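Local coordinates for lysosome-associated membrane glycoprotein 3 (Homo sapiens, PDB 4AKM) that acts as a lysosomal membrane glycoprotein with roles in the unfolded protein response and in fusion of lysosomes with autophagosomes, at residues 50-53 and 58-61; 72-77 and 81-86; 7-10 and 16-19; 106-109 and 115-118; 124-127 and 131-134. All coordinates share one frame; numbering follows the deposited sequence.

Contact 1 of 5, residues 50-53 and 58-61; sequences SGNC and SNLL. With NAG (2-acetamido-2-deoxy-beta-D-glucopyranose), chain D.
The side-chain amide of N59 is layered between the backbone of G51 and N52 on one face and the N-acetylglucosamine ring on the other. Sugar C5 stands almost squarely over N59 CG at 4.0 Å, while N52 N lies beneath the opposite face. At the oxygen end, N59 OD1 meets N52 CB at 3.1 Å. The first torsion (chi1 73°) sets the amide between the backbone N and the carbonyl carbon of N59, which turns it over the partner strand. From there OD1 also takes a weak, bent hydrogen bond from N52 N. The main acceptor of that donor is N59 O at 3.0 Å, and N59 N donates to N52 O at 2.9 Å. Both of these backbone bonds are bent. Two residues along the ladder, S50 and L61 form the firmer antiparallel hydrogen-bonded pair: S50 N gives to L61 O at 2.9 Å (166° at the hydrogen), and L61 N gives to S50 O at 2.8 Å. Between these pairs, G51 CA points a C-H at N59 O. On the same side as N59, L61 CB packs on S50 O.

The segments belong to the hairpin of strands 48-52 and 57-64. Strand 67-75 flanks 57-64 on its other side, through backbone hydrogen bonds of S58 with F73 and L60 with L71; N59 ND2 bonds weakly to OD1 of glycosylated N70. L60 faces Y7, V9 and A19 of strands 5-11 and 14-27; the disulfide of C53 with C16 ties the end of the first hairpin strand to strand 14-27.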
loop_
_atom_site.group_PDB
_atom_site.type_symbol
_atom_site.label_atom_id
_atom_site.label_comp_id
_atom_site.label_asym_id
_atom_site.label_seq_id
_atom_site.Cartn_x
_atom_site.Cartn_y
_atom_site.Cartn_z
ATOM N N SER A 50 -10.547 3.709 -2.331
ATOM C CA SER A 50 -10.994 5.091 -2.293
ATOM C C SER A 50 -9.778 5.883 -1.900
ATOM O O SER A 50 -8.728 5.320 -1.642
ATOM C CB SER A 50 -12.092 5.289 -1.251
ATOM O OG SER A 50 -11.572 5.182 0.064
ATOM N N GLY A 51 -9.890 7.194 -1.858
ATOM C CA GLY A 51 -8.743 7.953 -1.433
ATOM C C GLY A 51 -8.816 9.389 -1.850
ATOM O O GLY A 51 -9.754 9.814 -2.520
ATOM N N ASN A 52 -7.797 10.138 -1.465
ATOM C CA ASN A 52 -7.872 11.574 -1.621
ATOM C C ASN A 52 -6.674 12.110 -2.378
ATOM O O ASN A 52 -5.528 11.878 -1.991
ATOM C CB ASN A 52 -7.996 12.239 -0.252
ATOM C CG ASN A 52 -8.835 13.490 -0.294
ATOM O OD1 ASN A 52 -8.316 14.590 -0.486
ATOM N ND2 ASN A 52 -10.146 13.331 -0.117
ATOM N N CYS A 53 -6.951 12.805 -3.475
ATOM C CA CYS A 53 -5.906 13.391 -4.299
ATOM C C CYS A 53 -5.424 14.703 -3.695
ATOM O O CYS A 53 -6.103 15.297 -2.853
ATOM C CB CYS A 53 -6.423 13.630 -5.717
ATOM S SG CYS A 53 -6.864 12.127 -6.626
ATOM N N SER A 58 -1.224 12.674 -1.392
ATOM C CA SER A 58 -2.385 11.863 -1.741
ATOM C C SER A 58 -2.484 10.639 -0.845
ATOM O O SER A 58 -1.568 10.341 -0.083
ATOM C CB SER A 58 -2.295 11.396 -3.195
ATOM O OG SER A 58 -2.129 12.485 -4.079
ATOM N N ASN A 59 -3.597 9.923 -0.941
ATOM C CA ASN A 59 -3.696 8.627 -0.276
ATOM C C ASN A 59 -4.584 7.644 -1.019
ATOM O O ASN A 59 -5.663 8.000 -1.514
ATOM C CB ASN A 59 -4.156 8.763 1.181
ATOM C CG ASN A 59 -5.632 9.110 1.304
ATOM O OD1 ASN A 59 -6.032 10.251 1.074
ATOM N ND2 ASN A 59 -6.442 8.133 1.692
ATOM N N LEU A 60 -4.081 6.416 -1.115
ATOM C CA LEU A 60 -4.847 5.264 -1.556
ATOM C C LEU A 60 -5.254 4.474 -0.323
ATOM O O LEU A 60 -4.410 3.972 0.416
ATOM C CB LEU A 60 -4.016 4.371 -2.477
ATOM C CG LEU A 60 -4.656 3.004 -2.743
ATOM C CD1 LEU A 60 -6.006 3.164 -3.417
ATOM C CD2 LEU A 60 -3.744 2.120 -3.571
ATOM N N LEU A 61 -6.553 4.382 -0.095
ATOM C CA LEU A 61 -7.074 3.599 1.006
ATOM C C LEU A 61 -7.849 2.409 0.475
ATOM O O LEU A 61 -8.696 2.540 -0.413
ATOM C CB LEU A 61 -7.950 4.454 1.918
ATOM C CG LEU A 61 -8.564 3.732 3.116
ATOM C CD1 LEU A 61 -7.494 3.181 4.049
ATOM C CD2 LEU A 61 -9.487 4.672 3.848
HETATM C C1 NAG D . -5.217 7.673 5.264
HETATM C C2 NAG D . -5.903 7.841 6.611
HETATM C C3 NAG D . -6.502 9.239 6.728
HETATM C C4 NAG D . -5.454 10.300 6.412
HETATM C C5 NAG D . -4.683 9.977 5.136
HETATM C C6 NAG D . -3.477 10.895 5.007
HETATM C C7 NAG D . -6.883 5.938 7.757
HETATM C C8 NAG D . -8.159 5.201 8.034
HETATM N N2 NAG D . -6.926 6.824 6.767
HETATM O O3 NAG D . -6.983 9.427 8.041
HETATM O O4 NAG D . -6.072 11.560 6.256
HETATM O O5 NAG D . -4.208 8.647 5.121
HETATM O O6 NAG D . -2.790 10.564 3.821
HETATM O O7 NAG D . -5.870 5.717 8.424
#

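Contact 2 of 5, residues 72-77 and 81-86; sequences TFTKDE and YISEVG. With NAG (2-acetamido-2-deoxy-beta-D-glucopyranose), chain D.
A classic beta bulge interrupts the hairpin of strands 67-75 and 80-90, with S83 and E84 both set against T72. The evidence lies in T72 O, which accepts from S83 N at 2.6 Å and E84 N at 3.0 Å, and in a register that shifts by one residue between T72 and F73. T72 N returns a nearly straight bond to E84 O (171° at the hydrogen). Past the bulge, T74 and Y81 pair through T74 N to Y81 O and Y81 N to T74 O, each 3.0 Å.

The bulge turns S83 toward the partner strand, where its OG and T74 OG1 share a hydrogen bond of 2.9 Å. The Y81 ring lies alongside T74: T74 O sits over one ring face near the rim, and T74 CG2 reaches Y81 OH at 3.4 Å. On the reverse side of the sheet F73 CE2 touches I82 CG1, next to L60 and F108. T72 OG1, anti to its own carbonyl carbon (chi1 -68°), is left to share a hydrogen bond with O6 of the N-acetylglucosamine.

Strand axes at 140° reflect a strongly twisted, bulged antiparallel hairpin, here in the middle of a five-stranded sheet of the membrane-proximal LAMP luminal domain, a beta prism.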
loop_
_atom_site.group_PDB
_atom_site.type_symbol
_atom_site.label_atom_id
_atom_site.label_comp_id
_atom_site.label_asym_id
_atom_site.label_seq_id
_atom_site.Cartn_x
_atom_site.Cartn_y
_atom_site.Cartn_z
ATOM N N THR A 72 -0.153 6.362 2.093
ATOM C CA THR A 72 -0.040 7.801 1.889
ATOM C C THR A 72 1.199 8.171 1.081
ATOM O O THR A 72 2.321 7.752 1.416
ATOM C CB THR A 72 -0.001 8.563 3.226
ATOM O OG1 THR A 72 -1.273 8.463 3.880
ATOM C CG2 THR A 72 0.329 10.025 2.994
ATOM N N PHE A 73 0.976 8.972 0.038
ATOM C CA PHE A 73 2.023 9.440 -0.867
ATOM C C PHE A 73 2.329 10.930 -0.697
ATOM O O PHE A 73 1.423 11.748 -0.514
ATOM C CB PHE A 73 1.607 9.214 -2.321
ATOM C CG PHE A 73 1.233 7.798 -2.640
ATOM C CD1 PHE A 73 -0.044 7.325 -2.368
ATOM C CD2 PHE A 73 2.148 6.946 -3.240
ATOM C CE1 PHE A 73 -0.393 6.031 -2.667
ATOM C CE2 PHE A 73 1.802 5.656 -3.544
ATOM C CZ PHE A 73 0.530 5.194 -3.256
ATOM N N THR A 74 3.612 11.268 -0.790
ATOM C CA THR A 74 4.085 12.649 -0.775
ATOM C C THR A 74 5.009 12.857 -1.977
ATOM O O THR A 74 5.844 12.001 -2.274
ATOM C CB THR A 74 4.857 12.966 0.540
ATOM O OG1 THR A 74 3.937 13.058 1.633
ATOM C CG2 THR A 74 5.624 14.275 0.440
ATOM N N LYS A 75 4.847 13.971 -2.689
ATOM C CA LYS A 75 5.817 14.335 -3.724
ATOM C C LYS A 75 6.734 15.460 -3.241
ATOM O O LYS A 75 6.269 16.505 -2.784
ATOM C CB LYS A 75 5.141 14.690 -5.057
ATOM C CG LYS A 75 4.262 15.931 -5.046
ATOM C CD LYS A 75 3.777 16.267 -6.459
ATOM C CE LYS A 75 4.942 16.525 -7.410
ATOM N NZ LYS A 75 4.485 16.814 -8.803
ATOM N N ASP A 76 8.040 15.226 -3.318
ATOM C CA ASP A 76 9.002 16.221 -2.872
ATOM C C ASP A 76 9.320 17.159 -4.024
ATOM O O ASP A 76 9.648 18.327 -3.813
ATOM C CB ASP A 76 10.279 15.564 -2.342
ATOM C CG ASP A 76 10.768 16.206 -1.055
ATOM O OD1 ASP A 76 10.439 17.388 -0.813
ATOM O OD2 ASP A 76 11.471 15.526 -0.280
ATOM N N GLU A 77 9.200 16.629 -5.238
ATOM C CA GLU A 77 9.448 17.378 -6.470
ATOM C C GLU A 77 10.909 17.825 -6.622
ATOM O O GLU A 77 11.391 18.684 -5.882
ATOM C CB GLU A 77 8.468 18.554 -6.618
ATOM C CG GLU A 77 8.792 19.512 -7.758
ATOM C CD GLU A 77 9.003 18.811 -9.093
ATOM O OE1 GLU A 77 8.054 18.167 -9.589
ATOM O OE2 GLU A 77 10.122 18.905 -9.649
ATOM N N TYR A 81 6.923 9.471 -3.409
ATOM C CA TYR A 81 7.181 8.248 -2.657
ATOM C C TYR A 81 6.014 7.967 -1.732
ATOM O O TYR A 81 5.171 8.838 -1.507
ATOM C CB TYR A 81 8.477 8.385 -1.845
ATOM C CG TYR A 81 8.548 9.647 -1.013
ATOM C CD1 TYR A 81 9.052 10.829 -1.546
ATOM C CD2 TYR A 81 8.101 9.661 0.300
ATOM C CE1 TYR A 81 9.107 11.988 -0.791
ATOM C CE2 TYR A 81 8.153 10.813 1.064
ATOM C CZ TYR A 81 8.656 11.974 0.517
ATOM O OH TYR A 81 8.707 13.118 1.284
ATOM N N ILE A 82 5.947 6.748 -1.207
ATOM C CA ILE A 82 5.001 6.456 -0.140
ATOM C C ILE A 82 5.581 7.027 1.143
ATOM O O ILE A 82 6.672 6.643 1.556
ATOM C CB ILE A 82 4.766 4.944 0.037
ATOM C CG1 ILE A 82 3.925 4.387 -1.111
ATOM C CG2 ILE A 82 4.078 4.663 1.365
ATOM C CD1 ILE A 82 3.977 2.877 -1.230
ATOM N N SER A 83 4.862 7.956 1.762
ATOM C CA SER A 83 5.351 8.617 2.965
ATOM C C SER A 83 4.725 8.066 4.245
ATOM O O SER A 83 5.224 8.320 5.342
ATOM C CB SER A 83 5.128 10.127 2.883
ATOM O OG SER A 83 3.748 10.435 2.902
ATOM N N GLU A 84 3.632 7.317 4.120
ATOM C CA GLU A 84 3.036 6.732 5.324
ATOM C C GLU A 84 2.301 5.422 5.055
ATOM O O GLU A 84 1.676 5.260 4.011
ATOM C CB GLU A 84 2.100 7.739 6.009
ATOM C CG GLU A 84 1.391 7.200 7.247
ATOM C CD GLU A 84 0.801 8.298 8.111
ATOM O OE1 GLU A 84 1.573 9.177 8.549
ATOM O OE2 GLU A 84 -0.428 8.281 8.355
ATOM N N VAL A 85 2.387 4.470 5.984
ATOM C CA VAL A 85 1.577 3.258 5.833
ATOM C C VAL A 85 0.839 2.884 7.105
ATOM O O VAL A 85 1.440 2.722 8.155
ATOM C CB VAL A 85 2.386 2.034 5.370
ATOM C CG1 VAL A 85 1.435 0.891 5.035
ATOM C CG2 VAL A 85 3.249 2.376 4.168
ATOM N N GLY A 86 -0.473 2.737 6.996
ATOM C CA GLY A 86 -1.264 2.348 8.137
ATOM C C GLY A 86 -2.049 1.103 7.815
ATOM O O GLY A 86 -2.407 0.872 6.672
HETATM C C1 NAG D . -5.217 7.673 5.264
HETATM C C2 NAG D . -5.903 7.841 6.611
HETATM C C3 NAG D . -6.502 9.239 6.728
HETATM C C4 NAG D . -5.454 10.300 6.412
HETATM C C5 NAG D . -4.683 9.977 5.136
HETATM C C6 NAG D . -3.477 10.895 5.007
HETATM C C7 NAG D . -6.883 5.938 7.757
HETATM C C8 NAG D . -8.159 5.201 8.034
HETATM N N2 NAG D . -6.926 6.824 6.767
HETATM O O3 NAG D . -6.983 9.427 8.041
HETATM O O4 NAG D . -6.072 11.560 6.256
HETATM O O5 NAG D . -4.208 8.647 5.121
HETATM O O6 NAG D . -2.790 10.564 3.821
HETATM O O7 NAG D . -5.870 5.717 8.424
#

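Contact 3 of 5, residues 7-10 and 16-19; sequences YQVL and CIKA
Segments 7-10 and 16-19 run antiparallel at 176°, with Y7 paired to A19 and V9 to I17 as hydrogen-bonded pairs and C16 added as a classic beta bulge. In the first pair Y7 N donates to A19 O at 2.7 Å, and A19 N reaches Y7 O at 3.0 Å from above the carbonyl plane. V9 N gives to I17 O at 2.7 Å. V9 O then takes two N-H groups from the same face of its plane, I17 N at 3.1 Å and C16 N at 2.9 Å. This double acceptance, with both residues opposite V9, defines the bulge. Between the pairs, the C-H of Q8 CA is directed at I17 O.

V9 and I17 extend side by side in the same direction, their CB atoms 3.6 Å apart and V9 CG2 resting against I17 CB. C16 SG, anti to its backbone N (chi1 164°), comes alongside the other valine branch, V9 CG1, at 4.0 Å and continues into the disulfide. Y7 packs its CB on A19 O, 3.4 Å away, while its ring leads off to L62, I42 and P44. Q8 and K18 occupy the reverse face, where K18 lies against F144 and F149. On the face of V9, I17 and A19, L60 and S58 of strand 57-64 pack in.

The chemistry therefore divides by face: one carries apolar groups, the tyrosine among them, and the sulfur that bonds C53 SG, the other long polar chains. The hairpin is thus joined to the five-stranded sheet of strand 57-64 both by apolar packing and covalently, through the C16-C53 disulfide.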
loop_
_atom_site.group_PDB
_atom_site.type_symbol
_atom_site.label_atom_id
_atom_site.label_comp_id
_atom_site.label_asym_id
_atom_site.label_seq_id
_atom_site.Cartn_x
_atom_site.Cartn_y
_atom_site.Cartn_z
ATOM N N TYR A 7 -6.034 -0.995 -8.350
ATOM C CA TYR A 7 -6.685 0.062 -7.604
ATOM C C TYR A 7 -6.431 1.384 -8.286
ATOM O O TYR A 7 -5.550 1.497 -9.143
ATOM C CB TYR A 7 -6.148 0.095 -6.180
ATOM C CG TYR A 7 -6.226 -1.249 -5.500
ATOM C CD1 TYR A 7 -7.423 -1.946 -5.434
ATOM C CD2 TYR A 7 -5.094 -1.834 -4.948
ATOM C CE1 TYR A 7 -7.492 -3.177 -4.824
ATOM C CE2 TYR A 7 -5.156 -3.060 -4.336
ATOM C CZ TYR A 7 -6.354 -3.728 -4.276
ATOM O OH TYR A 7 -6.412 -4.954 -3.662
ATOM N N GLN A 8 -7.187 2.393 -7.876
ATOM C CA GLN A 8 -7.265 3.615 -8.639
ATOM C C GLN A 8 -7.947 4.699 -7.822
ATOM O O GLN A 8 -8.968 4.455 -7.180
ATOM C CB GLN A 8 -8.079 3.321 -9.888
ATOM C CG GLN A 8 -8.002 4.351 -10.966
ATOM C CD GLN A 8 -9.019 4.082 -12.048
ATOM O OE1 GLN A 8 -10.216 4.319 -11.859
ATOM N NE2 GLN A 8 -8.555 3.564 -13.184
ATOM N N VAL A 9 -7.378 5.899 -7.842
ATOM C CA VAL A 9 -7.969 7.045 -7.157
ATOM C C VAL A 9 -8.173 8.172 -8.169
ATOM O O VAL A 9 -7.332 8.378 -9.041
ATOM C CB VAL A 9 -7.074 7.535 -5.997
ATOM C CG1 VAL A 9 -7.737 8.679 -5.255
ATOM C CG2 VAL A 9 -6.765 6.394 -5.037
ATOM N N LEU A 10 -9.284 8.896 -8.065
ATOM C CA LEU A 10 -9.602 9.908 -9.072
ATOM C C LEU A 10 -9.941 11.294 -8.522
ATOM O O LEU A 10 -10.575 11.429 -7.473
ATOM C CB LEU A 10 -10.749 9.424 -9.961
ATOM C CG LEU A 10 -10.458 8.256 -10.903
ATOM C CD1 LEU A 10 -11.760 7.688 -11.458
ATOM C CD2 LEU A 10 -9.541 8.700 -12.029
ATOM N N CYS A 16 -5.604 10.273 -10.346
ATOM C CA CYS A 16 -4.826 10.760 -9.217
ATOM C C CYS A 16 -3.805 9.722 -8.744
ATOM O O CYS A 16 -2.653 10.049 -8.462
ATOM C CB CYS A 16 -5.771 11.136 -8.075
ATOM S SG CYS A 16 -4.987 11.324 -6.467
ATOM N N ILE A 17 -4.241 8.468 -8.666
ATOM C CA ILE A 17 -3.404 7.367 -8.199
ATOM C C ILE A 17 -3.783 6.095 -8.945
ATOM O O ILE A 17 -4.956 5.750 -9.039
ATOM C CB ILE A 17 -3.595 7.109 -6.684
ATOM C CG1 ILE A 17 -2.954 8.217 -5.848
ATOM C CG2 ILE A 17 -3.026 5.757 -6.282
ATOM C CD1 ILE A 17 -3.102 8.016 -4.358
ATOM N N LYS A 18 -2.787 5.402 -9.482
ATOM C CA LYS A 18 -3.017 4.116 -10.125
ATOM C C LYS A 18 -2.098 3.108 -9.452
ATOM O O LYS A 18 -0.884 3.276 -9.461
ATOM C CB LYS A 18 -2.709 4.201 -11.619
ATOM C CG LYS A 18 -3.183 3.010 -12.433
ATOM C CD LYS A 18 -2.491 2.979 -13.793
ATOM C CE LYS A 18 -3.284 2.185 -14.825
ATOM N NZ LYS A 18 -3.640 0.819 -14.353
ATOM N N ALA A 19 -2.667 2.064 -8.860
ATOM C CA ALA A 19 -1.846 1.112 -8.126
ATOM C C ALA A 19 -2.284 -0.328 -8.316
ATOM O O ALA A 19 -3.413 -0.708 -8.022
ATOM C CB ALA A 19 -1.797 1.471 -6.646
#

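Contact 4 of 5, residues 106-109 and 115-118; sequences VMFQ and SFKC
Aromatic stacking carries most of this contact: the rings of F108 and F116 form an offset stack, with centroids 4.4 Å apart and planes only 13° from parallel. The offset places F116 CE2 over one face of the F108 ring, nearest to F108 CG at 3.3 Å. A CH-pi interaction continues it, for F108 CB lies above the middle of the F116 ring, 3.6 Å from its centroid and 10° off the normal. The two side chains thus cross at about a right angle although their ring planes are nearly parallel. F116 has CG anti to its backbone N (chi1 -174°), which carries the ring across to F108.

Backbone contacts are looser: F108 O is 3.7 Å from F116 CD1, and Q109 O approaches the same atom at 4.3 Å. No hydrogen bond spans the segments. Several polar groups pair outside them: F108 O with T110 OG1, Q109 NE2 with S79 OG, and the F116 backbone with L139.

F108 sits where the chain turns a corner, its backbone in the left-handed region, and its ring also touches V137, L139 and I82. Cohesion here is consequently dispersive and aromatic, a buried ring pair that joins the corner of strand 97-110 to strand 116-118 of the other sheet by side chains, without strand pairing.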
loop_
_atom_site.group_PDB
_atom_site.type_symbol
_atom_site.label_atom_id
_atom_site.label_comp_id
_atom_site.label_asym_id
_atom_site.label_seq_id
_atom_site.Cartn_x
_atom_site.Cartn_y
_atom_site.Cartn_z
ATOM N N VAL A 106 10.464 6.788 3.631
ATOM C CA VAL A 106 10.641 7.040 2.213
ATOM C C VAL A 106 10.638 5.695 1.500
ATOM O O VAL A 106 11.577 4.903 1.625
ATOM C CB VAL A 106 11.933 7.820 1.927
ATOM C CG1 VAL A 106 12.311 7.702 0.461
ATOM C CG2 VAL A 106 11.755 9.277 2.318
ATOM N N MET A 107 9.565 5.441 0.757
ATOM C CA MET A 107 9.314 4.107 0.241
ATOM C C MET A 107 8.830 4.127 -1.200
ATOM O O MET A 107 7.921 4.879 -1.554
ATOM C CB MET A 107 8.297 3.390 1.130
ATOM C CG MET A 107 8.175 1.914 0.841
ATOM S SD MET A 107 7.027 1.086 1.943
ATOM C CE MET A 107 7.421 -0.625 1.590
ATOM N N PHE A 108 9.451 3.283 -2.017
ATOM C CA PHE A 108 9.164 3.198 -3.445
ATOM C C PHE A 108 9.357 4.555 -4.100
ATOM O O PHE A 108 8.576 4.944 -4.963
ATOM C CB PHE A 108 7.735 2.708 -3.720
ATOM C CG PHE A 108 7.450 1.309 -3.246
ATOM C CD1 PHE A 108 8.392 0.578 -2.537
ATOM C CD2 PHE A 108 6.232 0.719 -3.530
ATOM C CE1 PHE A 108 8.114 -0.705 -2.108
ATOM C CE2 PHE A 108 5.949 -0.562 -3.108
ATOM C CZ PHE A 108 6.891 -1.278 -2.397
ATOM N N GLN A 109 10.383 5.283 -3.677
ATOM C CA GLN A 109 10.627 6.616 -4.221
ATOM C C GLN A 109 10.930 6.558 -5.721
ATOM O O GLN A 109 11.778 5.781 -6.164
ATOM C CB GLN A 109 11.757 7.318 -3.467
ATOM C CG GLN A 109 11.885 8.800 -3.802
ATOM C CD GLN A 109 13.044 9.466 -3.082
ATOM O OE1 GLN A 109 13.891 8.795 -2.490
ATOM N NE2 GLN A 109 13.087 10.793 -3.130
ATOM N N SER A 115 6.727 5.612 -13.281
ATOM C CA SER A 115 5.990 4.664 -12.456
ATOM C C SER A 115 6.964 3.794 -11.675
ATOM O O SER A 115 8.109 3.614 -12.080
ATOM C CB SER A 115 5.066 3.797 -13.313
ATOM O OG SER A 115 5.802 3.017 -14.237
ATOM N N PHE A 116 6.515 3.270 -10.542
ATOM C CA PHE A 116 7.350 2.377 -9.759
ATOM C C PHE A 116 6.930 0.940 -9.983
ATOM O O PHE A 116 5.753 0.609 -9.889
ATOM C CB PHE A 116 7.276 2.710 -8.272
ATOM C CG PHE A 116 8.224 1.908 -7.429
ATOM C CD1 PHE A 116 9.545 2.295 -7.284
ATOM C CD2 PHE A 116 7.800 0.757 -6.791
ATOM C CE1 PHE A 116 10.419 1.554 -6.510
ATOM C CE2 PHE A 116 8.671 0.014 -6.020
ATOM C CZ PHE A 116 9.978 0.413 -5.878
ATOM N N LYS A 117 7.905 0.088 -10.281
ATOM C CA LYS A 117 7.655 -1.334 -10.417
ATOM C C LYS A 117 8.512 -2.095 -9.422
ATOM O O LYS A 117 9.677 -1.760 -9.222
ATOM C CB LYS A 117 7.968 -1.802 -11.835
ATOM C CG LYS A 117 7.745 -3.285 -12.055
ATOM C CD LYS A 117 8.232 -3.706 -13.416
ATOM C CE LYS A 117 8.179 -5.212 -13.571
ATOM N NZ LYS A 117 6.781 -5.723 -13.594
ATOM N N CYS A 118 7.924 -3.111 -8.794
ATOM C CA CYS A 118 8.662 -3.995 -7.902
ATOM C C CYS A 118 7.893 -5.276 -7.636
ATOM O O CYS A 118 7.103 -5.367 -6.696
ATOM C CB CYS A 118 8.995 -3.310 -6.583
ATOM S SG CYS A 118 10.227 -4.199 -5.619
#

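Contact 5 of 5, residues 124-127 and 131-134; sequences LQLS and QVKT
L124 and V132 form the antiparallel hydrogen-bonded pair of a beta hairpin, strands 122-125 and 130-135, in the larger antiparallel sheet of the LAMP luminal domain. Both backbone donors and both carbonyls of the pair are used. L124 N donates to V132 O at 2.9 Å, and V132 N donates to L124 O at 2.9 Å with the straighter geometry of the two (166° against 148° at the hydrogen). L124 O is further approached by Q131, whose CA directs a C-H at it and whose CG comes within 3.4 Å.

Q131 extends fully beyond CG, and its NE2 finds its acceptor in S123 OG, one residue before the segment 124-127. At the start of the turn S127 OG accepts from H129 N and L130 N, a serine hydroxyl gripping two backbone donors of the reversal. The other edge of strand 130-135 is paired too: Q131 and K133 make backbone hydrogen bonds with I26 and Q24 of strand 14-27.

Beneath these bonds lies an apolar patch, reached by L124 and L126 and turned to V85 of strand 80-90. V132 CG1, placed between its backbone N and carbonyl carbon (chi1 60°), meets L124 CB at 4.0 Å and L126 CD2 at 3.7 Å.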
loop_
_atom_site.group_PDB
_atom_site.type_symbol
_atom_site.label_atom_id
_atom_site.label_comp_id
_atom_site.label_asym_id
_atom_site.label_seq_id
_atom_site.Cartn_x
_atom_site.Cartn_y
_atom_site.Cartn_z
ATOM N N LEU A 124 7.336 -4.214 5.420
ATOM C CA LEU A 124 7.411 -3.111 6.364
ATOM C C LEU A 124 6.777 -3.494 7.698
ATOM O O LEU A 124 5.632 -3.950 7.739
ATOM C CB LEU A 124 6.700 -1.896 5.785
ATOM C CG LEU A 124 6.956 -0.600 6.541
ATOM C CD1 LEU A 124 8.428 -0.244 6.429
ATOM C CD2 LEU A 124 6.068 0.512 6.004
ATOM N N GLN A 125 7.520 -3.327 8.790
ATOM C CA GLN A 125 6.932 -3.509 10.115
ATOM C C GLN A 125 6.143 -2.261 10.482
ATOM O O GLN A 125 6.707 -1.170 10.574
ATOM C CB GLN A 125 7.999 -3.803 11.174
ATOM C CG GLN A 125 8.433 -5.259 11.247
ATOM C CD GLN A 125 7.632 -6.080 12.246
ATOM O OE1 GLN A 125 6.504 -5.738 12.596
ATOM N NE2 GLN A 125 8.224 -7.175 12.715
ATOM N N LEU A 126 4.838 -2.421 10.677
ATOM C CA LEU A 126 3.966 -1.293 11.000
ATOM C C LEU A 126 3.914 -1.049 12.504
ATOM O O LEU A 126 4.110 0.072 12.970
ATOM C CB LEU A 126 2.564 -1.517 10.432
ATOM C CG LEU A 126 2.522 -1.737 8.919
ATOM C CD1 LEU A 126 1.095 -1.800 8.430
ATOM C CD2 LEU A 126 3.304 -0.655 8.178
ATOM N N SER A 127 3.644 -2.114 13.252
ATOM C CA SER A 127 3.767 -2.105 14.700
ATOM C C SER A 127 4.762 -3.189 15.067
ATOM O O SER A 127 5.514 -3.663 14.220
ATOM C CB SER A 127 2.424 -2.387 15.364
ATOM O OG SER A 127 2.030 -3.730 15.149
ATOM N N GLN A 131 2.755 -6.445 10.393
ATOM C CA GLN A 131 3.671 -6.259 9.290
ATOM C C GLN A 131 2.860 -6.264 8.005
ATOM O O GLN A 131 1.862 -6.967 7.901
ATOM C CB GLN A 131 4.670 -7.412 9.285
ATOM C CG GLN A 131 5.853 -7.233 8.379
ATOM C CD GLN A 131 6.817 -8.391 8.486
ATOM O OE1 GLN A 131 6.470 -9.461 8.996
ATOM N NE2 GLN A 131 8.042 -8.186 8.014
ATOM N N VAL A 132 3.270 -5.464 7.031
ATOM C CA VAL A 132 2.641 -5.517 5.722
ATOM C C VAL A 132 3.673 -5.940 4.671
ATOM O O VAL A 132 4.836 -5.547 4.743
ATOM C CB VAL A 132 1.942 -4.176 5.356
ATOM C CG1 VAL A 132 2.932 -3.028 5.335
ATOM C CG2 VAL A 132 1.212 -4.287 4.029
ATOM N N LYS A 133 3.247 -6.777 3.727
ATOM C CA LYS A 133 4.087 -7.178 2.605
ATOM C C LYS A 133 3.407 -6.910 1.264
ATOM O O LYS A 133 2.235 -7.231 1.077
ATOM C CB LYS A 133 4.497 -8.651 2.717
ATOM C CG LYS A 133 5.910 -8.841 3.260
ATOM C CD LYS A 133 6.087 -10.177 3.967
ATOM C CE LYS A 133 7.261 -10.121 4.951
ATOM N NZ LYS A 133 7.355 -11.331 5.827
ATOM N N THR A 134 4.147 -6.304 0.341
ATOM C CA THR A 134 3.631 -6.050 -0.999
ATOM C C THR A 134 4.325 -6.930 -2.018
ATOM O O THR A 134 5.445 -7.387 -1.803
ATOM C CB THR A 134 3.810 -4.582 -1.427
ATOM O OG1 THR A 134 5.187 -4.331 -1.745
ATOM C CG2 THR A 134 3.359 -3.647 -0.323
#

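From the N terminus, contact 3 closes the first hairpin, contact 1 the hairpin 48-52/57-64, and contact 2 the next, 67-75/80-90. Contact 4 then closes the corner between strands 97-110 and 116-118, and contact 5 the hairpin 122-125/130-135. All five follow in series, and none encloses or crosses another. Contacts 1 and 2 are adjacent in the five-stranded sheet, which contact 4 joins through I82 N and M107 O. Contacts 3 and 5 lie in the other sheet, their centres about 21 Å apart. The two sheets meet where I17 CD1 packs on F73, V85 on L124 and V132, and F108 on T134, and contacts 1 and 3 are bonded covalently by the C16-C53 disulfide.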